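Local coordinates for protein amine Dehydrogenase (Pseudomonas putida, PDB 1JMX) that forms the seven-bladed beta-propeller subunit of a haem-containing amine dehydrogenase, which probably oxidises primary amines and passes on the electrons, at residues A81-V86 / G91-S96; G65-I70 / K104-T109; Y151-R154 / S160-V163; E128-S131 / E137-P140. All blocks are in the same frame, centred on the assembly; numbering follows the deposited sequence.

Contact 1: residues A81-V86 / G91-S96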
loop_
_atom_site.group_PDB
_atom_site.type_symbol
_atom_site.label_atom_id
_atom_site.label_comp_id
_atom_site.label_asym_id
_atom_site.label_seq_id
_atom_site.Cartn_x
_atom_site.Cartn_y
_atom_site.Cartn_z
ATOM N N ALA B 81 13.672 1.287 -30.990
ATOM C CA ALA B 81 14.738 1.939 -30.256
ATOM C C ALA B 81 14.713 1.441 -28.825
ATOM O O ALA B 81 13.681 1.477 -28.166
ATOM C CB ALA B 81 14.554 3.449 -30.291
ATOM N N ASN B 82 15.828 0.890 -28.378
ATOM C CA ASN B 82 15.926 0.417 -27.015
ATOM C C ASN B 82 16.524 1.573 -26.232
ATOM O O ASN B 82 17.449 2.234 -26.702
ATOM C CB ASN B 82 16.815 -0.824 -26.934
ATOM C CG ASN B 82 17.141 -1.211 -25.513
ATOM O OD1 ASN B 82 18.260 -1.033 -25.060
ATOM N ND2 ASN B 82 16.156 -1.709 -24.794
ATOM N N LEU B 83 15.983 1.814 -25.042
ATOM C CA LEU B 83 16.433 2.907 -24.196
ATOM C C LEU B 83 17.584 2.574 -23.243
ATOM O O LEU B 83 17.929 3.375 -22.376
ATOM C CB LEU B 83 15.242 3.487 -23.431
ATOM C CG LEU B 83 14.043 3.884 -24.299
ATOM C CD1 LEU B 83 12.971 4.505 -23.424
ATOM C CD2 LEU B 83 14.460 4.852 -25.404
ATOM N N SER B 84 18.211 1.419 -23.436
ATOM C CA SER B 84 19.332 1.002 -22.590
ATOM C C SER B 84 20.585 0.756 -23.418
ATOM O O SER B 84 21.144 -0.341 -23.385
ATOM C CB SER B 84 18.981 -0.275 -21.828
ATOM O OG SER B 84 17.859 -0.074 -21.008
ATOM N N SER B 85 21.036 1.778 -24.138
ATOM C CA SER B 85 22.220 1.654 -24.983
ATOM C C SER B 85 23.542 1.875 -24.254
ATOM O O SER B 85 24.598 1.514 -24.772
ATOM C CB SER B 85 22.122 2.586 -26.187
ATOM O OG SER B 85 22.013 3.929 -25.769
ATOM N N VAL B 86 23.492 2.490 -23.077
ATOM C CA VAL B 86 24.704 2.721 -22.292
ATOM C C VAL B 86 25.006 1.449 -21.497
ATOM O O VAL B 86 24.142 0.945 -20.774
ATOM C CB VAL B 86 24.545 3.929 -21.341
ATOM C CG1 VAL B 86 25.789 4.108 -20.482
ATOM C CG2 VAL B 86 24.271 5.182 -22.147
ATOM N N GLY B 91 17.609 1.700 -18.743
ATOM C CA GLY B 91 16.895 2.938 -18.985
ATOM C C GLY B 91 15.386 2.819 -19.087
ATOM O O GLY B 91 14.856 1.980 -19.816
ATOM N N ARG B 92 14.698 3.702 -18.374
ATOM C CA ARG B 92 13.244 3.732 -18.367
ATOM C C ARG B 92 12.715 5.109 -18.751
ATOM O O ARG B 92 13.291 6.130 -18.403
ATOM C CB ARG B 92 12.709 3.370 -16.985
ATOM C CG ARG B 92 12.021 2.035 -16.923
ATOM C CD ARG B 92 12.973 0.928 -16.556
ATOM N NE ARG B 92 12.789 -0.211 -17.448
ATOM C CZ ARG B 92 12.676 -1.475 -17.053
ATOM N NH1 ARG B 92 12.718 -1.792 -15.763
ATOM N NH2 ARG B 92 12.555 -2.428 -17.966
ATOM N N SER B 93 11.597 5.128 -19.456
ATOM C CA SER B 93 10.987 6.380 -19.859
ATOM C C SER B 93 9.602 6.534 -19.198
ATOM O O SER B 93 8.699 5.735 -19.435
ATOM C CB SER B 93 10.880 6.430 -21.381
ATOM O OG SER B 93 10.206 7.595 -21.809
ATOM N N MET B 94 9.453 7.551 -18.354
ATOM C CA MET B 94 8.184 7.805 -17.675
ATOM C C MET B 94 7.234 8.545 -18.611
ATOM O O MET B 94 6.968 9.733 -18.420
ATOM C CB MET B 94 8.411 8.628 -16.399
ATOM C CG MET B 94 7.250 8.609 -15.415
ATOM S SD MET B 94 6.871 6.947 -14.803
ATOM C CE MET B 94 8.507 6.306 -14.534
ATOM N N TYR B 95 6.729 7.827 -19.618
ATOM C CA TYR B 95 5.819 8.383 -20.624
ATOM C C TYR B 95 6.464 9.558 -21.380
ATOM O O TYR B 95 5.757 10.378 -21.963
ATOM C CB TYR B 95 4.510 8.850 -19.969
ATOM C CG TYR B 95 3.714 7.747 -19.317
ATOM C CD1 TYR B 95 3.894 7.428 -17.972
ATOM C CD2 TYR B 95 2.795 7.011 -20.047
ATOM C CE1 TYR B 95 3.182 6.399 -17.372
ATOM C CE2 TYR B 95 2.073 5.978 -19.459
ATOM C CZ TYR B 95 2.272 5.674 -18.123
ATOM O OH TYR B 95 1.583 4.626 -17.557
ATOM N N SER B 96 7.799 9.597 -21.404
ATOM C CA SER B 96 8.535 10.689 -22.035
ATOM C C SER B 96 9.133 10.399 -23.404
ATOM O O SER B 96 10.285 9.989 -23.507
ATOM C CB SER B 96 9.630 11.199 -21.091
HETATM O O HOH W 1 15.417 -0.020 -21.765
#
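The backbones of S84 and G91 approach to 4.8 Å between CA atoms, where the chain passes from the outermost strand of one beta-propeller blade (76-82) to the first strand of the next (89-99). The turn out of strand 76-82 begins as an Asx turn: N82 OD1 accepts from S84 N at 2.9 Å, with the donor lying well above the carbonyl plane, and N82 ND2 is held by D66. The hydroxyl of S84 then bridges the two segments. G91 N points almost straight at S84 OG (2.9 Å, 174°), and the same oxygen donates to a water at 2.6 Å, which in turn donates to G91 O. The S84 hydroxyl is therefore acceptor and donor at once, bonded directly to G91 N and through the water to G91 O. An alanine here would keep the turn's CB but is likely to leave G91 N without this acceptor and the bridging water less firmly placed. G91 CA-H also leans on L83 O, a CA-H...O contact of 3.6 Å from CA to O. Past it, with L83 CG set anti to the carbonyl carbon (chi1 -53°), L83 CD1 rests 3.5 Å from S93 CB.

Contact 2: residues G65-I70 / K104-T109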
loop_
_atom_site.group_PDB
_atom_site.type_symbol
_atom_site.label_atom_id
_atom_site.label_comp_id
_atom_site.label_asym_id
_atom_site.label_seq_id
_atom_site.Cartn_x
_atom_site.Cartn_y
_atom_site.Cartn_z
ATOM N N GLY B 65 10.671 0.588 -21.494
ATOM C CA GLY B 65 12.070 0.526 -21.874
ATOM C C GLY B 65 12.402 0.515 -23.354
ATOM O O GLY B 65 13.576 0.409 -23.706
ATOM N N ASP B 66 11.390 0.624 -24.214
ATOM C CA ASP B 66 11.585 0.604 -25.665
ATOM C C ASP B 66 10.529 1.424 -26.399
ATOM O O ASP B 66 9.450 1.666 -25.873
ATOM C CB ASP B 66 11.484 -0.831 -26.201
ATOM C CG ASP B 66 12.538 -1.751 -25.641
ATOM O OD1 ASP B 66 13.576 -1.927 -26.303
ATOM O OD2 ASP B 66 12.326 -2.309 -24.550
ATOM N N ILE B 67 10.839 1.811 -27.633
ATOM C CA ILE B 67 9.920 2.565 -28.482
ATOM C C ILE B 67 9.834 1.833 -29.828
ATOM O O ILE B 67 10.854 1.510 -30.421
ATOM C CB ILE B 67 10.397 4.016 -28.683
ATOM C CG1 ILE B 67 10.493 4.719 -27.329
ATOM C CG2 ILE B 67 9.432 4.769 -29.570
ATOM C CD1 ILE B 67 11.083 6.092 -27.402
ATOM N N TYR B 68 8.619 1.509 -30.266
ATOM C CA TYR B 68 8.396 0.796 -31.525
ATOM C C TYR B 68 7.582 1.619 -32.516
ATOM O O TYR B 68 6.738 2.424 -32.138
ATOM C CB TYR B 68 7.656 -0.521 -31.279
ATOM C CG TYR B 68 8.251 -1.378 -30.188
ATOM C CD1 TYR B 68 8.015 -1.092 -28.843
ATOM C CD2 TYR B 68 9.064 -2.464 -30.495
ATOM C CE1 TYR B 68 8.576 -1.860 -27.831
ATOM C CE2 TYR B 68 9.630 -3.242 -29.487
ATOM C CZ TYR B 68 9.382 -2.932 -28.158
ATOM O OH TYR B 68 9.946 -3.681 -27.155
ATOM N N GLY B 69 7.862 1.424 -33.793
ATOM C CA GLY B 69 7.129 2.119 -34.825
ATOM C C GLY B 69 6.389 1.023 -35.558
ATOM O O GLY B 69 7.003 0.040 -35.983
ATOM N N ILE B 70 5.070 1.143 -35.640
ATOM C CA ILE B 70 4.258 0.145 -36.321
ATOM C C ILE B 70 3.497 0.807 -37.465
ATOM O O ILE B 70 2.862 1.841 -37.273
ATOM C CB ILE B 70 3.216 -0.515 -35.355
ATOM C CG1 ILE B 70 3.908 -1.174 -34.154
ATOM C CG2 ILE B 70 2.375 -1.556 -36.102
ATOM C CD1 ILE B 70 4.530 -2.515 -34.461
ATOM N N LYS B 104 11.142 12.547 -38.683
ATOM C CA LYS B 104 12.474 11.993 -38.917
ATOM C C LYS B 104 13.242 11.609 -37.662
ATOM O O LYS B 104 14.214 10.863 -37.735
ATOM C CB LYS B 104 13.297 12.950 -39.787
ATOM C CG LYS B 104 12.837 12.975 -41.251
ATOM C CD LYS B 104 13.349 14.207 -42.000
ATOM C CE LYS B 104 14.866 14.299 -41.948
ATOM N NZ LYS B 104 15.349 15.632 -42.403
ATOM N N GLU B 105 12.836 12.134 -36.515
ATOM C CA GLU B 105 13.501 11.801 -35.261
ATOM C C GLU B 105 12.474 11.529 -34.177
ATOM O O GLU B 105 11.338 11.994 -34.248
ATOM C CB GLU B 105 14.397 12.936 -34.771
ATOM C CG GLU B 105 15.293 13.545 -35.805
ATOM C CD GLU B 105 16.380 14.396 -35.190
ATOM O OE1 GLU B 105 16.071 15.390 -34.489
ATOM O OE2 GLU B 105 17.557 14.047 -35.409
ATOM N N VAL B 106 12.900 10.764 -33.179
ATOM C CA VAL B 106 12.080 10.429 -32.028
ATOM C C VAL B 106 12.939 10.783 -30.813
ATOM O O VAL B 106 14.126 10.469 -30.769
ATOM C CB VAL B 106 11.694 8.915 -31.989
ATOM C CG1 VAL B 106 10.923 8.592 -30.709
ATOM C CG2 VAL B 106 10.842 8.549 -33.203
ATOM N N TYR B 107 12.345 11.505 -29.872
ATOM C CA TYR B 107 13.034 11.918 -28.664
ATOM C C TYR B 107 12.474 11.126 -27.485
ATOM O O TYR B 107 11.313 10.739 -27.479
ATOM C CB TYR B 107 12.838 13.417 -28.434
ATOM C CG TYR B 107 12.967 14.241 -29.693
ATOM C CD1 TYR B 107 11.834 14.715 -30.358
ATOM C CD2 TYR B 107 14.219 14.494 -30.256
ATOM C CE1 TYR B 107 11.943 15.406 -31.551
ATOM C CE2 TYR B 107 14.339 15.188 -31.445
ATOM C CZ TYR B 107 13.198 15.637 -32.092
ATOM O OH TYR B 107 13.322 16.290 -33.292
ATOM N N ALA B 108 13.315 10.873 -26.497
ATOM C CA ALA B 108 12.889 10.133 -25.325
ATOM C C ALA B 108 13.796 10.482 -24.166
ATOM O O ALA B 108 15.014 10.489 -24.324
ATOM C CB ALA B 108 12.955 8.639 -25.603
ATOM N N THR B 109 13.231 10.886 -23.033
ATOM C CA THR B 109 14.119 11.148 -21.912
ATOM C C THR B 109 14.213 9.841 -21.130
ATOM O O THR B 109 13.213 9.142 -20.920
ATOM C CB THR B 109 13.763 12.398 -21.040
ATOM O OG1 THR B 109 13.335 11.995 -19.742
ATOM C CG2 THR B 109 12.749 13.266 -21.693
#
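I67 turns its CG1 branch anti to its own carbonyl carbon (chi1 -60°) and then runs straight on (chi2 174°), which extends CD1 toward V106 and A108. V106 answers with CG1 anti to its backbone N (chi1 176°), and the two side chains meet tip to tip, I67 CD1 standing 4.1 Å from V106 CG1. The closer touch is with the shorter neighbour: I67 CD1 comes to 3.6 Å from A108 CB. One methyl thus serves two residues that project from the same side of strand 105-115, two positions apart.

The backbone spacing shows what kind of contact this is. The nearest CA atoms, those of I67 and A108, are 8.7 Å apart, too far for strand pairing, and the segments belong to the sheets of two neighbouring propeller blades, which pack face to face. Strand 66-71 enters this region through a classic beta bulge in which G65 and D66 both face N61. On its opposite face the chemistry changes: D66 is bonded to N62, and the ring of Y68 stacks on H80 while its hydroxyl reaches D41. Around the apolar meeting point, Y58 packs on V106 and L83 on A108.

Every touching atom across these two segments is a methyl carbon, and all three residues are buried. The attraction is therefore dispersive and hydrophobic, without the directional demand of a polar bond, and depends on the shapes of the blade faces fitting together.

Contact 3: residues Y151-R154 / S160-V163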
loop_
_atom_site.group_PDB
_atom_site.type_symbol
_atom_site.label_atom_id
_atom_site.label_comp_id
_atom_site.label_asym_id
_atom_site.label_seq_id
_atom_site.Cartn_x
_atom_site.Cartn_y
_atom_site.Cartn_z
ATOM N N TYR B 151 8.350 14.006 -17.576
ATOM C CA TYR B 151 7.399 13.040 -18.105
ATOM C C TYR B 151 6.976 13.423 -19.531
ATOM O O TYR B 151 7.826 13.449 -20.412
ATOM C CB TYR B 151 6.221 12.811 -17.135
ATOM C CG TYR B 151 5.490 14.051 -16.647
ATOM C CD1 TYR B 151 4.199 14.340 -17.095
ATOM C CD2 TYR B 151 6.080 14.931 -15.736
ATOM C CE1 TYR B 151 3.519 15.469 -16.659
ATOM C CE2 TYR B 151 5.402 16.066 -15.294
ATOM C CZ TYR B 151 4.122 16.328 -15.767
ATOM O OH TYR B 151 3.450 17.471 -15.385
ATOM N N LEU B 152 5.709 13.753 -19.766
ATOM C CA LEU B 152 5.226 14.118 -21.103
ATOM C C LEU B 152 6.017 15.178 -21.889
ATOM O O LEU B 152 6.475 16.176 -21.338
ATOM C CB LEU B 152 3.761 14.544 -21.043
ATOM C CG LEU B 152 2.777 13.497 -20.539
ATOM C CD1 LEU B 152 1.376 14.052 -20.641
ATOM C CD2 LEU B 152 2.910 12.234 -21.347
ATOM N N MET B 153 6.133 14.945 -23.197
ATOM C CA MET B 153 6.839 15.829 -24.118
ATOM C C MET B 153 6.082 15.879 -25.441
ATOM O O MET B 153 5.512 14.880 -25.868
ATOM C CB MET B 153 8.250 15.299 -24.407
ATOM C CG MET B 153 9.169 15.169 -23.200
ATOM S SD MET B 153 10.865 14.765 -23.671
ATOM C CE MET B 153 10.605 13.411 -24.776
ATOM N N ARG B 154 6.072 17.045 -26.081
ATOM C CA ARG B 154 5.415 17.209 -27.378
ATOM C C ARG B 154 6.259 18.148 -28.229
ATOM O O ARG B 154 6.706 19.184 -27.758
ATOM C CB ARG B 154 4.002 17.794 -27.232
ATOM C CG ARG B 154 2.981 16.934 -26.474
ATOM C CD ARG B 154 2.616 15.657 -27.193
ATOM N NE ARG B 154 2.212 15.892 -28.573
ATOM C CZ ARG B 154 1.002 16.288 -28.960
ATOM N NH1 ARG B 154 0.044 16.512 -28.064
ATOM N NH2 ARG B 154 0.741 16.430 -30.259
ATOM N N SER B 160 10.646 22.834 -31.875
ATOM C CA SER B 160 10.918 22.956 -30.437
ATOM C C SER B 160 10.252 21.839 -29.637
ATOM O O SER B 160 9.187 21.354 -30.000
ATOM C CB SER B 160 10.447 24.311 -29.900
ATOM O OG SER B 160 11.320 25.338 -30.320
ATOM N N LEU B 161 10.866 21.459 -28.528
ATOM C CA LEU B 161 10.333 20.384 -27.708
ATOM C C LEU B 161 9.855 20.901 -26.360
ATOM O O LEU B 161 10.633 21.441 -25.574
ATOM C CB LEU B 161 11.405 19.304 -27.507
ATOM C CG LEU B 161 11.007 17.917 -27.000
ATOM C CD1 LEU B 161 10.209 17.196 -28.072
ATOM C CD2 LEU B 161 12.258 17.125 -26.645
ATOM N N TYR B 162 8.553 20.787 -26.123
ATOM C CA TYR B 162 7.968 21.200 -24.855
ATOM C C TYR B 162 8.036 20.011 -23.923
ATOM O O TYR B 162 7.524 18.937 -24.223
ATOM C CB TYR B 162 6.545 21.716 -25.056
ATOM C CG TYR B 162 6.573 23.098 -25.652
ATOM C CD1 TYR B 162 6.401 23.295 -27.024
ATOM C CD2 TYR B 162 6.855 24.208 -24.852
ATOM C CE1 TYR B 162 6.517 24.559 -27.587
ATOM C CE2 TYR B 162 6.970 25.472 -25.402
ATOM C CZ TYR B 162 6.800 25.644 -26.767
ATOM O OH TYR B 162 6.907 26.899 -27.306
ATOM N N VAL B 163 8.763 20.204 -22.833
ATOM C CA VAL B 163 9.009 19.166 -21.846
ATOM C C VAL B 163 8.335 19.422 -20.506
ATOM O O VAL B 163 8.587 20.430 -19.856
ATOM C CB VAL B 163 10.539 19.033 -21.603
ATOM C CG1 VAL B 163 10.828 17.994 -20.549
ATOM C CG2 VAL B 163 11.252 18.698 -22.907
#
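Y162 O is gripped twice from the facing strand: R154 N donates to it at 3.0 Å (158°) and lies in the carbonyl plane, while the CA-H of M153 adds a weaker contact, M153 CA to Y162 O 3.2 Å. The return bond, Y162 N to R154 O, measures 2.9 Å and closes the hydrogen-bonded pair of an antiparallel beta hairpin; M153 and V163 form the adjacent non-hydrogen-bonded pair.

The two faces differ in character. Beside V163, the M153 side chain runs in the same direction, its SD 4.0 Å from V163 CG2, and it crosses L161 obliquely, SD being 4.0 Å from L161 CD2 as well. A bend at the end of the methionine chain (chi3 -49°) lays CE against the backbone of Y107 and A108 and near S96. On the other face R154 and Y162 emerge together, and the ends of both side chains lead away from the facing strand. R154 O lies at the edge of the tyrosine ring, near its plane, and Y162 OH is bonded to K170 NZ.

These are the first two strands of a propeller blade, 153-155 and 161-164, the second pairing onward with 168-171. M153 and L161 press against A98 of strand 89-99 in the preceding blade, whereas L152 and R154 pack on F210 of strand 209-218 in the following one.

Contact 4: residues E128-S131 / E137-P140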
loop_
_atom_site.group_PDB
_atom_site.type_symbol
_atom_site.label_atom_id
_atom_site.label_comp_id
_atom_site.label_asym_id
_atom_site.label_seq_id
_atom_site.Cartn_x
_atom_site.Cartn_y
_atom_site.Cartn_z
ATOM N N GLU B 128 17.540 11.273 -25.461
ATOM C CA GLU B 128 18.208 10.537 -26.522
ATOM C C GLU B 128 17.391 10.725 -27.790
ATOM O O GLU B 128 16.169 10.593 -27.775
ATOM C CB GLU B 128 18.312 9.053 -26.180
ATOM C CG GLU B 128 19.207 8.769 -24.997
ATOM C CD GLU B 128 19.390 7.300 -24.727
ATOM O OE1 GLU B 128 18.570 6.478 -25.174
ATOM O OE2 GLU B 128 20.373 6.967 -24.057
ATOM N N VAL B 129 18.071 11.088 -28.870
ATOM C CA VAL B 129 17.432 11.316 -30.151
ATOM C C VAL B 129 17.716 10.124 -31.041
ATOM O O VAL B 129 18.841 9.643 -31.104
ATOM C CB VAL B 129 17.983 12.582 -30.835
ATOM C CG1 VAL B 129 17.169 12.910 -32.066
ATOM C CG2 VAL B 129 17.992 13.754 -29.865
ATOM N N PHE B 130 16.689 9.629 -31.713
ATOM C CA PHE B 130 16.841 8.492 -32.602
ATOM C C PHE B 130 16.331 8.911 -33.962
ATOM O O PHE B 130 15.401 9.709 -34.074
ATOM C CB PHE B 130 16.016 7.298 -32.114
ATOM C CG PHE B 130 16.345 6.865 -30.721
ATOM C CD1 PHE B 130 15.673 7.407 -29.632
ATOM C CD2 PHE B 130 17.340 5.924 -30.489
ATOM C CE1 PHE B 130 15.990 7.020 -28.336
ATOM C CE2 PHE B 130 17.660 5.532 -29.193
ATOM C CZ PHE B 130 16.985 6.082 -28.120
ATOM N N SER B 131 16.996 8.424 -34.994
ATOM C CA SER B 131 16.577 8.708 -36.344
ATOM C C SER B 131 15.625 7.572 -36.690
ATOM O O SER B 131 15.942 6.404 -36.471
ATOM C CB SER B 131 17.777 8.710 -37.281
ATOM O OG SER B 131 17.352 8.867 -38.615
ATOM N N GLU B 137 17.152 -1.375 -35.172
ATOM C CA GLU B 137 18.335 -1.406 -34.305
ATOM C C GLU B 137 18.832 0.008 -34.027
ATOM O O GLU B 137 20.026 0.225 -33.806
ATOM C CB GLU B 137 19.459 -2.220 -34.960
ATOM C CG GLU B 137 19.028 -3.566 -35.583
ATOM C CD GLU B 137 19.123 -4.772 -34.639
ATOM O OE1 GLU B 137 19.379 -4.591 -33.421
ATOM O OE2 GLU B 137 18.941 -5.918 -35.130
ATOM N N ALA B 138 17.898 0.959 -34.009
ATOM C CA ALA B 138 18.199 2.372 -33.779
ATOM C C ALA B 138 18.930 2.668 -32.476
ATOM O O ALA B 138 18.603 2.130 -31.420
ATOM C CB ALA B 138 16.925 3.197 -33.863
ATOM N N LYS B 139 19.926 3.540 -32.567
ATOM C CA LYS B 139 20.724 3.930 -31.414
ATOM C C LYS B 139 20.832 5.446 -31.355
ATOM O O LYS B 139 20.591 6.119 -32.353
ATOM C CB LYS B 139 22.101 3.259 -31.481
ATOM C CG LYS B 139 22.079 1.807 -30.984
ATOM C CD LYS B 139 23.372 1.077 -31.273
ATOM C CE LYS B 139 23.386 -0.287 -30.591
ATOM N NZ LYS B 139 23.552 -0.210 -29.094
ATOM N N PRO B 140 21.149 6.007 -30.172
ATOM C CA PRO B 140 21.273 7.459 -30.005
ATOM C C PRO B 140 22.173 8.146 -31.031
ATOM O O PRO B 140 23.318 7.730 -31.249
ATOM C CB PRO B 140 21.851 7.589 -28.595
ATOM C CG PRO B 140 21.270 6.434 -27.889
ATOM C CD PRO B 140 21.417 5.318 -28.895
HETATM O O HOH W 2 18.895 6.425 -34.272
#
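The ring of F130 and the side chain of E128 hold the dense part of this contact, with P140 lying against both. F130 sets its CG anti to the carbonyl carbon (chi1 -57°), which brings CD2 and CE2 obliquely against the K139-P140 peptide: F130 CD2 is 3.6 Å from K139 C, and F130 CE2 is 3.8 Å from P140 CD. Alongside, the extended E128 chain points the same way as the proline ring, its carboxylate carbon CD 3.8 Å from P140 CG. The carboxylate makes its salt bridge elsewhere, from OE2 to R126. The backbone adds a CA-H...O contact, P140 CA to V129 O (3.4 Å, 148°).

Toward S131 the fit is looser and water takes over. One water accepts from S131 N at 2.9 Å and donates to K139 O at 2.6 Å, linking the two backbones where no direct bond is made. A138 CB approaches S131 O only to 4.2 Å, and K139 CB points away, the residue being exposed.

Replacing the phenylalanine by an alanine here is likely to open a gap beside the K139-P140 peptide and weaken the hold on this loop.

Strand 126-131 pairs with 105-115 on one side and with 142-145 on the other, V129 bonding to V141 and R142, while F130 also packs on F79 and A81 of strand 76-82 in the preceding blade.

Contacts 1, 2 and 3 are buried, their centres about 17, 14 and 11 Å from the chain's centre; contact 4, its centre about 21 Å out, is only partly buried. Contact 3 alone is regular strand pairing within a blade. Contacts 1 and 2 both join blade 47-82 to blade 89-145, the first through a linker with hydroxyl and water bonds, the second through methyl groups between sheet faces, and 81-86/91-96 is nested in the chain loop that contact 2 closes. Contact 4 belongs to the outer part of the later blade: backbone bonds from V106 O to F130 N and A108 O to E128 N, both 2.9 Å, tie it to contact 2.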